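Local atomic coordinates of putative 6-phosphogluconolactonase (Neisseria gonorrhoeae, PDB entry 3LHI), a protein that probably hydrolyses 6-phosphogluconolactone to 6-phosphogluconate, the second step of the oxidative branch of the pentose phosphate pathway. Residues A[37-42]-A[129-134]; A[69-74]-A[171-176]; A[135-140]-A[195-200]. One frame throughout, in Å; residues are numbered along the deposited sequence. Where two conformers were deposited one is given.

Overall arrangement
Contact 1 lies close to the middle of the chain, where strands 36-40 and 130-133 run side by side in the parallel part of the sheet. Strand 63-71, the other neighbour of 36-40, runs on into contact 2, where it meets strand 175-178 in antiparallel fashion; the two centres are about 17 Å apart. Contact 3 continues directly from residue 134 and docks the following loop on helix 196-206, its centre about 18 Å from that of contact 1. Contacts 2 and 3, about 20 Å apart between centres, approach to about 5 Å at their nearest atoms. By family resemblance the active site probably lies by loop 134-140, where contact 1 passes into contact 3.

Contact 1 of 3, residues A[37-42]-A[129-134]; sequences VLAVSG and DVLILG
Leu38 with Val130 and Ala39 with Leu131 form the rungs of a parallel ladder at the heart of the Rossmann-like sheet, the two short strands running at 7° to each other. Both backbone polar groups of Ala39 bond to strand 130-133: N donates to Val130 O at 2.9 Å, and O accepts from Ile132 N. At the incoming end Val37 O takes two donors, Val130 N and the N of Asp129. Ahead of the ladder a side chain joins in: the carboxylate of Asp129 turns back so that OD2 accepts from Val37 N at 2.8 Å, on its anti side, while OD1 forms a salt bridge with Lys33.

Side chains alternate between the two faces. Leu38, Val130, Val40 and Ile132 share one face, and helix 11-33 packs on Leu38, Val130 and Ile132; Leu38 CD1 lies 3.9 Å from Val130 CG1. Val40 and Ile132 lie alongside each other and point the same way. On the other face Leu131, its CG anti to the backbone N (chi1 165°), brings CD1 to 3.8 Å from Ala39 CB, and both side chains also touch strand 63-71.

Farther along, Ser41 spans the gap between the chains. Its OG, anti to the carbonyl carbon (chi1 -62°), reaches across to donate to Ile132 O at 2.7 Å, in the carbonyl plane and on a lone pair. The same OG accepts from a water at 2.8 Å, and that water takes the N-H of Gly134 at 2.9 Å. A buried hydroxyl and one water thus continue the link between the two chains past the Ala39-Leu131 bridge. Ser41 and Gly134 lie at the carboxy-terminal edge of the sheet, where loops leave the strands in parallel alpha/beta folds.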
ATOM      1  N   VAL A  37      -9.371  -2.236  -8.864  1.00 11.16           N
ATOM      2  CA  VAL A  37      -9.122  -2.012  -7.426  1.00 11.27           C
ATOM      3  C   VAL A  37      -7.695  -1.517  -7.262  1.00 10.38           C
ATOM      4  O   VAL A  37      -6.740  -2.147  -7.740  1.00 11.83           O
ATOM      5  CB  VAL A  37      -9.400  -3.251  -6.596  1.00 11.56           C
ATOM      6  CG1 VAL A  37      -8.971  -3.024  -5.097  1.00 13.60           C
ATOM      7  CG2 VAL A  37     -10.873  -3.651  -6.721  1.00 14.33           C
ATOM      8  N   LEU A  38      -7.571  -0.358  -6.594  1.00 10.43           N
ATOM      9  CA  LEU A  38      -6.291   0.271  -6.285  1.00  9.97           C
ATOM     10  C   LEU A  38      -6.066   0.195  -4.755  1.00 10.17           C
ATOM     11  O   LEU A  38      -6.960   0.595  -3.966  1.00 11.27           O
ATOM     12  CB  LEU A  38      -6.420   1.763  -6.643  1.00 11.41           C
ATOM     13  CG  LEU A  38      -5.279   2.697  -6.215  1.00 10.25           C
ATOM     14  CD1 LEU A  38      -4.005   2.330  -6.999  1.00 11.95           C
ATOM     15  CD2 LEU A  38      -5.616   4.166  -6.392  1.00 11.48           C
ATOM     16  N   ALA A  39      -4.894  -0.282  -4.334  1.00 10.00           N
ATOM     17  CA  ALA A  39      -4.508  -0.256  -2.921  1.00  9.93           C
ATOM     18  C   ALA A  39      -3.324   0.711  -2.809  1.00  9.51           C
ATOM     19  O   ALA A  39      -2.362   0.635  -3.570  1.00 10.96           O
ATOM     20  CB  ALA A  39      -4.124  -1.680  -2.418  1.00 10.91           C
ATOM     21  N   VAL A  40      -3.413   1.634  -1.841  1.00  9.60           N
ATOM     22  CA  VAL A  40      -2.360   2.604  -1.591  1.00 10.36           C
ATOM     23  C   VAL A  40      -1.814   2.468  -0.167  1.00  9.03           C
ATOM     24  O   VAL A  40      -2.474   1.950   0.727  1.00 10.55           O
ATOM     25  CB  VAL A  40      -2.871   4.060  -1.826  1.00  9.73           C
ATOM     26  CG1 VAL A  40      -3.389   4.211  -3.284  1.00 12.09           C
ATOM     27  CG2 VAL A  40      -3.966   4.451  -0.813  1.00 10.90           C
ATOM     28  N   SER A  41      -0.608   3.006  -0.015  1.00 10.73           N
ATOM     29  CA  SER A  41       0.067   3.067   1.274  1.00 11.27           C
ATOM     30  C   SER A  41      -0.017   4.482   1.848  1.00 12.06           C
ATOM     31  O   SER A  41      -0.192   5.456   1.104  1.00 12.95           O
ATOM     32  CB  SER A  41       1.508   2.585   1.134  1.00 12.05           C
ATOM     33  OG  SER A  41       1.548   1.227   0.710  1.00 12.61           O
ATOM     34  N   GLY A  42       0.198   4.600   3.159  1.00 14.68           N
ATOM     35  CA  GLY A  42       0.091   5.871   3.846  1.00 14.21           C
ATOM     36  C   GLY A  42       1.419   6.508   4.104  1.00 14.55           C
ATOM     37  O   GLY A  42       2.379   6.360   3.365  1.00 15.93           O
ATOM     38  N   ASP A 129      -5.820  -4.716  -8.266  1.00 12.05           N
ATOM     39  CA  ASP A 129      -5.197  -4.758  -9.577  1.00 12.19           C
ATOM     40  C   ASP A 129      -3.914  -3.958  -9.589  1.00 12.00           C
ATOM     41  O   ASP A 129      -2.965  -4.266 -10.312  1.00 12.86           O
ATOM     42  CB  ASP A 129      -6.139  -4.193 -10.613  1.00 12.49           C
ATOM     43  CG  ASP A 129      -7.396  -4.976 -10.680  1.00 15.77           C
ATOM     44  OD1 ASP A 129      -7.268  -6.205 -11.008  1.00 17.93           O
ATOM     45  OD2 ASP A 129      -8.485  -4.439 -10.389  1.00 14.55           O
ATOM     46  N   VAL A 130      -3.892  -2.867  -8.805  1.00 11.53           N
ATOM     47  CA  VAL A 130      -2.747  -1.934  -8.758  1.00 11.94           C
ATOM     48  C   VAL A 130      -2.473  -1.650  -7.284  1.00 10.82           C
ATOM     49  O   VAL A 130      -3.415  -1.325  -6.540  1.00 11.15           O
ATOM     50  CB  VAL A 130      -3.025  -0.628  -9.537  1.00 12.07           C
ATOM     51  CG1 VAL A 130      -1.795   0.310  -9.471  1.00 13.92           C
ATOM     52  CG2 VAL A 130      -3.408  -0.928 -11.001  1.00 14.33           C
ATOM     53  N   LEU A 131      -1.226  -1.781  -6.879  1.00 10.16           N
ATOM     54  CA  LEU A 131      -0.797  -1.553  -5.488  1.00 10.11           C
ATOM     55  C   LEU A 131       0.359  -0.575  -5.501  1.00 10.81           C
ATOM     56  O   LEU A 131       1.298  -0.731  -6.285  1.00 11.74           O
ATOM     57  CB  LEU A 131      -0.345  -2.889  -4.885  1.00 11.11           C
ATOM     58  CG  LEU A 131       0.448  -2.844  -3.589  1.00 11.60           C
ATOM     59  CD1 LEU A 131      -0.381  -2.272  -2.396  1.00 11.19           C
ATOM     60  CD2 LEU A 131       0.938  -4.275  -3.248  1.00 12.77           C
ATOM     61  N   ILE A 132       0.303   0.453  -4.653  0.50 10.88           N
ATOM     62  CA  ILE A 132       1.479   1.295  -4.410  0.50 10.60           C
ATOM     63  C   ILE A 132       1.933   1.074  -2.961  0.50 11.05           C
ATOM     64  O   ILE A 132       1.192   1.298  -1.992  0.50 11.81           O
ATOM     65  CB  ILE A 132       1.295   2.807  -4.699  0.50 11.85           C
ATOM     66  CG1 ILE A 132       0.761   3.066  -6.109  0.50 11.04           C
ATOM     67  CG2 ILE A 132       2.645   3.546  -4.485  0.50 12.40           C
ATOM     68  CD1 ILE A 132      -0.714   2.924  -6.235  0.50 12.60           C
ATOM     69  N   LEU A 133       3.165   0.585  -2.879  1.00 11.38           N
ATOM     70  CA  LEU A 133       3.893   0.355  -1.648  1.00 12.49           C
ATOM     71  C   LEU A 133       4.786   1.532  -1.294  1.00 11.02           C
ATOM     72  O   LEU A 133       5.138   2.345  -2.166  1.00 12.46           O
ATOM     73  CB  LEU A 133       4.759  -0.895  -1.799  1.00 12.55           C
ATOM     74  CG  LEU A 133       4.024  -2.233  -1.903  1.00 12.22           C
ATOM     75  CD1 LEU A 133       5.004  -3.356  -2.179  1.00 14.94           C
ATOM     76  CD2 LEU A 133       3.219  -2.477  -0.637  1.00 14.16           C
ATOM     77  N   GLY A 134       5.120   1.637  -0.022  1.00 11.39           N
ATOM     78  CA  GLY A 134       6.206   2.441   0.434  1.00 12.82           C
ATOM     79  C   GLY A 134       7.202   1.556   1.166  1.00 13.77           C
ATOM     80  O   GLY A 134       7.052   0.337   1.206  1.00 13.54           O
TER
HETATM   81  O   HOH W   1       3.714   0.118   2.023  1.00 13.63           O

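Contact 2 of 3, residues A[69-74]-A[171-176]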
ATOM      1  N   ASP A  69      -2.244  -1.252   4.094  1.00  9.77           N
ATOM      2  CA  ASP A  69      -2.100  -1.476   5.509  1.00 10.16           C
ATOM      3  C   ASP A  69      -2.781  -0.339   6.244  1.00 10.48           C
ATOM      4  O   ASP A  69      -2.944   0.753   5.688  1.00 11.20           O
ATOM      5  CB  ASP A  69      -0.642  -1.658   5.978  1.00 10.80           C
ATOM      6  CG  ASP A  69       0.182  -0.418   5.860  1.00 12.49           C
ATOM      7  OD1 ASP A  69       0.257   0.145   4.766  1.00 17.17           O
ATOM      8  OD2 ASP A  69       0.815  -0.020   6.863  1.00 13.56           O
ATOM      9  N   GLU A  70      -3.183  -0.605   7.487  1.00 10.15           N
ATOM     10  CA  GLU A  70      -3.872   0.399   8.292  1.00 10.11           C
ATOM     11  C   GLU A  70      -3.488   0.243   9.731  1.00 10.43           C
ATOM     12  O   GLU A  70      -3.211  -0.854  10.228  1.00 11.77           O
ATOM     13  CB  GLU A  70      -5.375   0.312   8.077  1.00 11.68           C
ATOM     14  CG  GLU A  70      -6.266   1.252   8.880  1.00 11.52           C
ATOM     15  CD  GLU A  70      -6.012   2.745   8.698  1.00 11.87           C
ATOM     16  OE1 GLU A  70      -4.887   3.183   8.945  1.00 12.08           O
ATOM     17  OE2 GLU A  70      -6.947   3.450   8.326  1.00 14.15           O
ATOM     18  N   ARG A  71      -3.443   1.378  10.432  1.00 10.76           N
ATOM     19  CA  ARG A  71      -3.302   1.433  11.880  1.00 10.12           C
ATOM     20  C   ARG A  71      -4.643   1.183  12.486  1.00 10.78           C
ATOM     21  O   ARG A  71      -5.671   1.753  12.051  1.00 12.07           O
ATOM     22  CB  ARG A  71      -2.754   2.814  12.286  1.00 11.28           C
ATOM     23  CG  ARG A  71      -1.356   3.156  11.849  1.00 11.96           C
ATOM     24  CD  ARG A  71      -1.196   3.458  10.377  1.00 12.73           C
ATOM     25  NE  ARG A  71       0.167   3.821  10.071  1.00 12.55           N
ATOM     26  CZ  ARG A  71       0.713   5.006  10.352  1.00 14.11           C
ATOM     27  NH1 ARG A  71      -0.016   5.996  10.837  1.00 14.43           N
ATOM     28  NH2 ARG A  71       1.981   5.189  10.035  1.00 17.17           N
ATOM     29  N   ILE A  72      -4.681   0.315  13.505  1.00 11.53           N
ATOM     30  CA  ILE A  72      -5.946  -0.036  14.155  1.00 12.11           C
ATOM     31  C   ILE A  72      -6.229   1.031  15.204  1.00 12.70           C
ATOM     32  O   ILE A  72      -5.904   0.890  16.382  1.00 14.34           O
ATOM     33  CB  ILE A  72      -5.951  -1.465  14.716  1.00 12.80           C
ATOM     34  CG1 ILE A  72      -5.650  -2.467  13.582  1.00 13.04           C
ATOM     35  CG2 ILE A  72      -7.284  -1.728  15.356  1.00 14.04           C
ATOM     36  CD1 ILE A  72      -5.598  -3.951  14.020  1.00 15.74           C
ATOM     37  N   VAL A  73      -6.780   2.112  14.688  1.00 12.68           N
ATOM     38  CA  VAL A  73      -7.197   3.324  15.400  1.00 12.97           C
ATOM     39  C   VAL A  73      -8.455   3.798  14.730  1.00 13.39           C
ATOM     40  O   VAL A  73      -8.731   3.453  13.586  1.00 13.48           O
ATOM     41  CB  VAL A  73      -6.110   4.443  15.340  1.00 15.11           C
ATOM     42  CG1 VAL A  73      -4.810   4.025  16.079  1.00 17.42           C
ATOM     43  CG2 VAL A  73      -5.840   4.936  13.929  1.00 14.52           C
ATOM     44  N   PRO A  74      -9.273   4.614  15.432  1.00 13.96           N
ATOM     45  CA  PRO A  74     -10.474   5.099  14.780  1.00 12.82           C
ATOM     46  C   PRO A  74     -10.161   5.868  13.485  1.00 11.72           C
ATOM     47  O   PRO A  74      -9.094   6.454  13.364  1.00 12.98           O
ATOM     48  CB  PRO A  74     -11.088   6.016  15.824  1.00 15.28           C
ATOM     49  CG  PRO A  74     -10.621   5.403  17.109  1.00 16.35           C
ATOM     50  CD  PRO A  74      -9.210   4.971  16.857  1.00 13.95           C
ATOM     51  N   ALA A 171       7.284   0.605  16.097  1.00 15.25           N
ATOM     52  CA  ALA A 171       6.394   1.719  15.676  1.00 15.34           C
ATOM     53  C   ALA A 171       5.067   1.502  16.370  1.00 15.06           C
ATOM     54  O   ALA A 171       4.722   0.378  16.755  1.00 15.28           O
ATOM     55  CB  ALA A 171       6.255   1.739  14.131  1.00 16.17           C
ATOM     56  N   PRO A 172       4.254   2.565  16.523  1.00 15.95           N
ATOM     57  CA  PRO A 172       3.029   2.437  17.274  1.00 15.97           C
ATOM     58  C   PRO A 172       1.861   1.835  16.503  1.00 13.81           C
ATOM     59  O   PRO A 172       1.814   1.934  15.279  1.00 14.31           O
ATOM     60  CB  PRO A 172       2.709   3.881  17.669  1.00 17.89           C
ATOM     61  CG  PRO A 172       3.265   4.662  16.598  1.00 18.53           C
ATOM     62  CD  PRO A 172       4.563   3.983  16.223  1.00 17.63           C
ATOM     63  N   HIS A 173       0.912   1.337  17.269  1.00 13.67           N
ATOM     64  CA  HIS A 173      -0.395   0.884  16.874  1.00 12.98           C
ATOM     65  C   HIS A 173      -0.349  -0.531  16.273  1.00 11.79           C
ATOM     66  O   HIS A 173       0.466  -0.838  15.433  1.00 12.82           O
ATOM     67  CB  HIS A 173      -1.095   1.815  15.880  1.00 13.13           C
ATOM     68  CG  HIS A 173      -1.134   3.246  16.301  1.00 14.24           C
ATOM     69  ND1 HIS A 173      -1.716   3.644  17.500  1.00 15.93           N
ATOM     70  CD2 HIS A 173      -0.664   4.373  15.699  1.00 14.50           C
ATOM     71  CE1 HIS A 173      -1.617   4.973  17.582  1.00 15.55           C
ATOM     72  NE2 HIS A 173      -0.962   5.434  16.525  1.00 15.97           N
ATOM     73  N   GLU A 174      -1.275  -1.352  16.703  1.00 12.58           N
ATOM     74  CA  GLU A 174      -1.540  -2.619  16.026  1.00 12.07           C
ATOM     75  C   GLU A 174      -1.949  -2.280  14.611  1.00 11.97           C
ATOM     76  O   GLU A 174      -2.546  -1.226  14.360  1.00 12.10           O
ATOM     77  CB  GLU A 174      -2.641  -3.401  16.745  1.00 13.18           C
ATOM     78  CG  GLU A 174      -2.369  -3.684  18.195  1.00 14.33           C
ATOM     79  CD  GLU A 174      -1.074  -4.417  18.415  1.00 15.23           C
ATOM     80  OE1 GLU A 174      -0.778  -5.371  17.655  1.00 15.58           O
ATOM     81  OE2 GLU A 174      -0.311  -4.079  19.377  1.00 18.60           O
ATOM     82  N   ARG A 175      -1.647  -3.186  13.687  1.00 11.32           N
ATOM     83  CA  ARG A 175      -1.878  -2.961  12.276  1.00 10.46           C
ATOM     84  C   ARG A 175      -2.662  -4.085  11.634  1.00 10.65           C
ATOM     85  O   ARG A 175      -2.599  -5.264  12.087  1.00 11.59           O
ATOM     86  CB  ARG A 175      -0.533  -2.904  11.531  1.00 10.49           C
ATOM     87  CG  ARG A 175       0.513  -1.983  12.125  1.00 11.56           C
ATOM     88  CD  ARG A 175       0.053  -0.549  12.160  1.00 11.60           C
ATOM     89  NE  ARG A 175       1.061   0.370  12.720  1.00 11.61           N
ATOM     90  CZ  ARG A 175       1.992   0.976  12.019  1.00 12.00           C
ATOM     91  NH1 ARG A 175       2.074   0.830  10.687  1.00 12.05           N
ATOM     92  NH2 ARG A 175       2.820   1.816  12.641  1.00 12.78           N
ATOM     93  N   ILE A 176      -3.278  -3.754  10.516  0.50 10.63           N
ATOM     94  CA  ILE A 176      -3.800  -4.742   9.603  0.50 10.32           C
ATOM     95  C   ILE A 176      -3.062  -4.513   8.287  0.50 10.85           C
ATOM     96  O   ILE A 176      -3.044  -3.383   7.789  0.50 10.26           O
ATOM     97  CB  ILE A 176      -5.357  -4.709   9.501  0.50 11.34           C
ATOM     98  CG1 ILE A 176      -5.850  -5.734   8.478  0.50 12.64           C
ATOM     99  CG2 ILE A 176      -5.905  -3.296   9.225  0.50 14.81           C
ATOM    100  CD1 ILE A 176      -7.355  -5.748   8.363  0.50 16.27           C
TER
HETATM  101  O   HOH W   2       3.756   2.901   9.312  1.00 23.62           O
HETATM  102  O   HOH W   3      -3.817  -0.228  17.853  1.00 18.22           O
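Two arginines, Arg71 and Arg175, lie side by side, with Arg71 NE over one face of the Arg175 guanidinium and 3.6 Å from its NH1. A water accepts from both, from Arg71 NH2 and from Arg175 NH1, and Arg71 NH1 hydrogen-bonds to Asp79 O. Arg175 is held by its edge: NE and NH2 together grip Pro172 O, the latter at 2.8 Å, with the oxygen close to the guanidinium plane. Asp69 OD2 stands 4.1 Å from Arg175 NH1, beyond a salt bridge, and Ser143 hydrogen-bonds to both.

The backbones that carry them pair antiparallel. Glu70 and Ile176 form a hydrogen-bonded pair, Arg71 and Arg175 a non-hydrogen-bonded one, and Ile72 N adds a bond of 2.8 Å to Glu174 O. Ile72 then centres an inverse gamma turn that swings the chain round to Val73. There CG1, anti to the carbonyl carbon (chi1 -65°), makes a CH-pi contact 3.7 Å from the centroid of the His173 ring. Pro172 CB covers the opposite ring face, and Asp79 bonds to NE2.

The two guanidinium groups would gather positive charge on the sheet face that carries Arg71 and Arg175; water, carbonyl oxygens and the Asp69 carboxylate probably offset their repulsion.

Contact 3 of 3, residues A[135-140]-A[195-200]; sequences MGNDGH and GEEKKA
Lys198, from the first turn of helix 196-206, and Met135, at the start of the loop after strand 130-133, join helix to loop through one direct hydrogen bond. Extended beyond CG, the lysine chain carries NZ to 2.7 Å from Met135 O, nearly in line with the carbonyl bond. Met135, present as selenomethionine, runs past it in the opposite direction. A bend at its last torsion (chi3 73°) brings the terminal CE to 3.3 Å from Lys198 O and also against Lys198 CB. A water accepts from Met135 N and, weakly, from Lys198 NZ.

Gly134 to His140 read Gly-Met-Gly-Asn-Asp-Gly-His, matching the GxGxDGH motif shared by 6-phosphogluconolactonases and glucosamine-6-phosphate isomerases. Local hydrogen bonds shape the loop: Gly136 to Gly139 form a type I turn, and Asp138 OD1 closes an Asx turn with His140 N. The same oxygen takes His140 ND1 at 2.7 Å through its syn lone pair, in the plane of the imidazole, which stacks on Phe145.

Asn137, at the exposed edge of the turn, crosses the lysine chain at about a right angle. Its amide stacks on the carboxylate of Glu197 with the planes 9° apart, Asn137 CG lying 3.4 Å from Glu197 OE2. Asn137 OD1 also meets the aliphatic part of the lysine, 3.5 Å from Lys198 CG. A second water donates both to Asn137 O, at 2.8 Å, and to Glu197 OE2, tying the turn's backbone to the carboxylate.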
HETATM    1  N   MSE A 135       8.254   2.147   1.703  1.00 12.86           N
HETATM    2  CA  MSE A 135       9.263   1.406   2.450  1.00 13.49           C
HETATM    3  C   MSE A 135       9.766   2.248   3.600  1.00 13.48           C
HETATM    4  O   MSE A 135      10.107   3.427   3.388  1.00 15.85           O
HETATM    5  CB  MSE A 135      10.396   1.014   1.529  1.00 14.60           C
HETATM    6  CG  MSE A 135      11.471   0.115   2.190  1.00 14.78           C
HETATM    7 SE   MSE A 135      13.097   0.085   1.153  0.75 15.40          SE
HETATM    8  CE  MSE A 135      13.637   1.870   1.639  1.00 17.74           C
ATOM      9  N   GLY A 136       9.861   1.675   4.788  1.00 14.54           N
ATOM     10  CA  GLY A 136      10.464   2.374   5.912  1.00 14.42           C
ATOM     11  C   GLY A 136      11.987   2.307   5.882  1.00 14.62           C
ATOM     12  O   GLY A 136      12.607   1.578   5.101  1.00 15.21           O
ATOM     13  N   ASN A 137      12.582   3.077   6.807  1.00 16.86           N
ATOM     14  CA  ASN A 137      14.019   3.059   6.982  1.00 16.65           C
ATOM     15  C   ASN A 137      14.534   1.720   7.504  1.00 17.26           C
ATOM     16  O   ASN A 137      15.699   1.430   7.339  1.00 19.93           O
ATOM     17  CB  ASN A 137      14.415   4.173   7.951  1.00 18.99           C
ATOM     18  CG  ASN A 137      14.272   5.574   7.350  1.00 22.86           C
ATOM     19  OD1 ASN A 137      14.370   5.791   6.127  1.00 24.98           O
ATOM     20  ND2 ASN A 137      14.129   6.557   8.240  1.00 29.79           N
ATOM     21  N   ASP A 138      13.639   0.897   8.054  1.00 15.04           N
ATOM     22  CA  ASP A 138      13.898  -0.479   8.463  1.00 14.88           C
ATOM     23  C   ASP A 138      13.722  -1.487   7.336  1.00 14.99           C
ATOM     24  O   ASP A 138      13.826  -2.689   7.560  1.00 15.52           O
ATOM     25  CB  ASP A 138      13.007  -0.849   9.663  1.00 16.59           C
ATOM     26  CG  ASP A 138      11.533  -0.836   9.337  1.00 16.34           C
ATOM     27  OD1 ASP A 138      11.169  -0.341   8.248  1.00 14.98           O
ATOM     28  OD2 ASP A 138      10.775  -1.357  10.162  1.00 17.68           O
ATOM     29  N   GLY A 139      13.385  -1.024   6.134  1.00 14.57           N
ATOM     30  CA  GLY A 139      13.084  -1.930   5.053  1.00 13.98           C
ATOM     31  C   GLY A 139      11.714  -2.605   5.059  1.00 12.40           C
ATOM     32  O   GLY A 139      11.469  -3.460   4.168  1.00 14.21           O
ATOM     33  N   HIS A 140      10.839  -2.222   5.991  1.00 12.52           N
ATOM     34  CA  HIS A 140       9.504  -2.796   5.995  1.00 13.01           C
ATOM     35  C   HIS A 140       8.675  -2.225   4.864  1.00 13.07           C
ATOM     36  O   HIS A 140       8.964  -1.154   4.355  1.00 14.32           O
ATOM     37  CB  HIS A 140       8.782  -2.616   7.337  1.00 13.71           C
ATOM     38  CG  HIS A 140       7.973  -1.373   7.460  1.00 14.18           C
ATOM     39  ND1 HIS A 140       8.506  -0.152   7.812  1.00 15.77           N
ATOM     40  CD2 HIS A 140       6.644  -1.174   7.275  1.00 15.37           C
ATOM     41  CE1 HIS A 140       7.526   0.739   7.865  1.00 16.21           C
ATOM     42  NE2 HIS A 140       6.389   0.148   7.518  1.00 16.70           N
ATOM     43  N   GLY A 195      14.786   9.821  -1.066  1.00 25.12           N
ATOM     44  CA  GLY A 195      15.964  10.161  -0.212  1.00 25.16           C
ATOM     45  C   GLY A 195      17.060   9.116  -0.175  1.00 27.61           C
ATOM     46  O   GLY A 195      16.796   7.915  -0.340  1.00 28.57           O
ATOM     47  N   GLU A 196      18.304   9.568   0.079  1.00 25.58           N
ATOM     48  CA  GLU A 196      19.443   8.682  -0.039  1.00 28.30           C
ATOM     49  C   GLU A 196      19.416   7.567   1.005  1.00 25.03           C
ATOM     50  O   GLU A 196      19.934   6.468   0.751  1.00 28.30           O
ATOM     51  CB  GLU A 196      20.766   9.493   0.002  1.00 32.54           C
ATOM     52  CG  GLU A 196      21.043  10.250   1.311  1.00 41.05           C
ATOM     53  CD  GLU A 196      21.939  11.511   1.127  1.00 48.80           C
ATOM     54  OE1 GLU A 196      22.601  11.666   0.057  1.00 54.04           O
ATOM     55  OE2 GLU A 196      21.953  12.354   2.064  1.00 55.48           O
ATOM     56  N   GLU A 197      18.834   7.850   2.162  1.00 25.58           N
ATOM     57  CA  GLU A 197      18.775   6.841   3.260  1.00 26.40           C
ATOM     58  C   GLU A 197      17.926   5.676   2.795  1.00 25.78           C
ATOM     59  O   GLU A 197      18.369   4.521   2.820  1.00 26.97           O
ATOM     60  CB  GLU A 197      18.196   7.395   4.574  1.00 26.27           C
ATOM     61  CG  GLU A 197      18.067   6.262   5.660  1.00 30.47           C
ATOM     62  CD  GLU A 197      17.676   6.737   7.061  1.00 31.95           C
ATOM     63  OE1 GLU A 197      17.482   7.962   7.254  1.00 38.92           O
ATOM     64  OE2 GLU A 197      17.563   5.856   7.981  1.00 34.86           O
ATOM     65  N   LYS A 198      16.772   6.014   2.246  1.00 24.35           N
ATOM     66  CA  LYS A 198      15.918   4.962   1.634  1.00 22.59           C
ATOM     67  C   LYS A 198      16.533   4.336   0.403  1.00 22.01           C
ATOM     68  O   LYS A 198      16.367   3.142   0.189  1.00 22.42           O
ATOM     69  CB  LYS A 198      14.504   5.432   1.398  1.00 21.37           C
ATOM     70  CG  LYS A 198      13.777   5.520   2.737  1.00 23.41           C
ATOM     71  CD  LYS A 198      12.377   5.881   2.560  1.00 21.42           C
ATOM     72  CE  LYS A 198      11.618   6.031   3.877  1.00 21.97           C
ATOM     73  NZ  LYS A 198      10.193   6.157   3.477  1.00 26.85           N
ATOM     74  N   LYS A 199      17.266   5.093  -0.433  0.50 21.26           N
ATOM     75  CA  LYS A 199      17.944   4.422  -1.562  0.50 22.16           C
ATOM     76  C   LYS A 199      18.955   3.406  -1.032  0.50 22.90           C
ATOM     77  O   LYS A 199      19.052   2.312  -1.575  0.50 24.09           O
ATOM     78  CB  LYS A 199      18.597   5.360  -2.602  0.50 21.73           C
ATOM     79  CG  LYS A 199      19.158   4.569  -3.837  0.50 22.53           C
ATOM     80  CD  LYS A 199      19.710   5.454  -4.953  0.50 26.68           C
ATOM     81  CE  LYS A 199      20.322   4.627  -6.087  0.50 30.18           C
ATOM     82  NZ  LYS A 199      21.443   3.746  -5.629  0.50 31.84           N
ATOM     83  N   ALA A 200      19.651   3.733   0.055  1.00 25.99           N
ATOM     84  CA  ALA A 200      20.653   2.781   0.617  1.00 26.79           C
ATOM     85  C   ALA A 200      20.031   1.480   1.160  1.00 24.68           C
ATOM     86  O   ALA A 200      20.442   0.362   0.806  1.00 25.65           O
ATOM     87  CB  ALA A 200      21.554   3.471   1.680  1.00 29.17           C
TER
HETATM   88  O   HOH W   4       8.272   5.041   0.973  1.00 16.94           O
HETATM   89  O   HOH W   5      17.962   3.002   7.777  1.00 38.30           O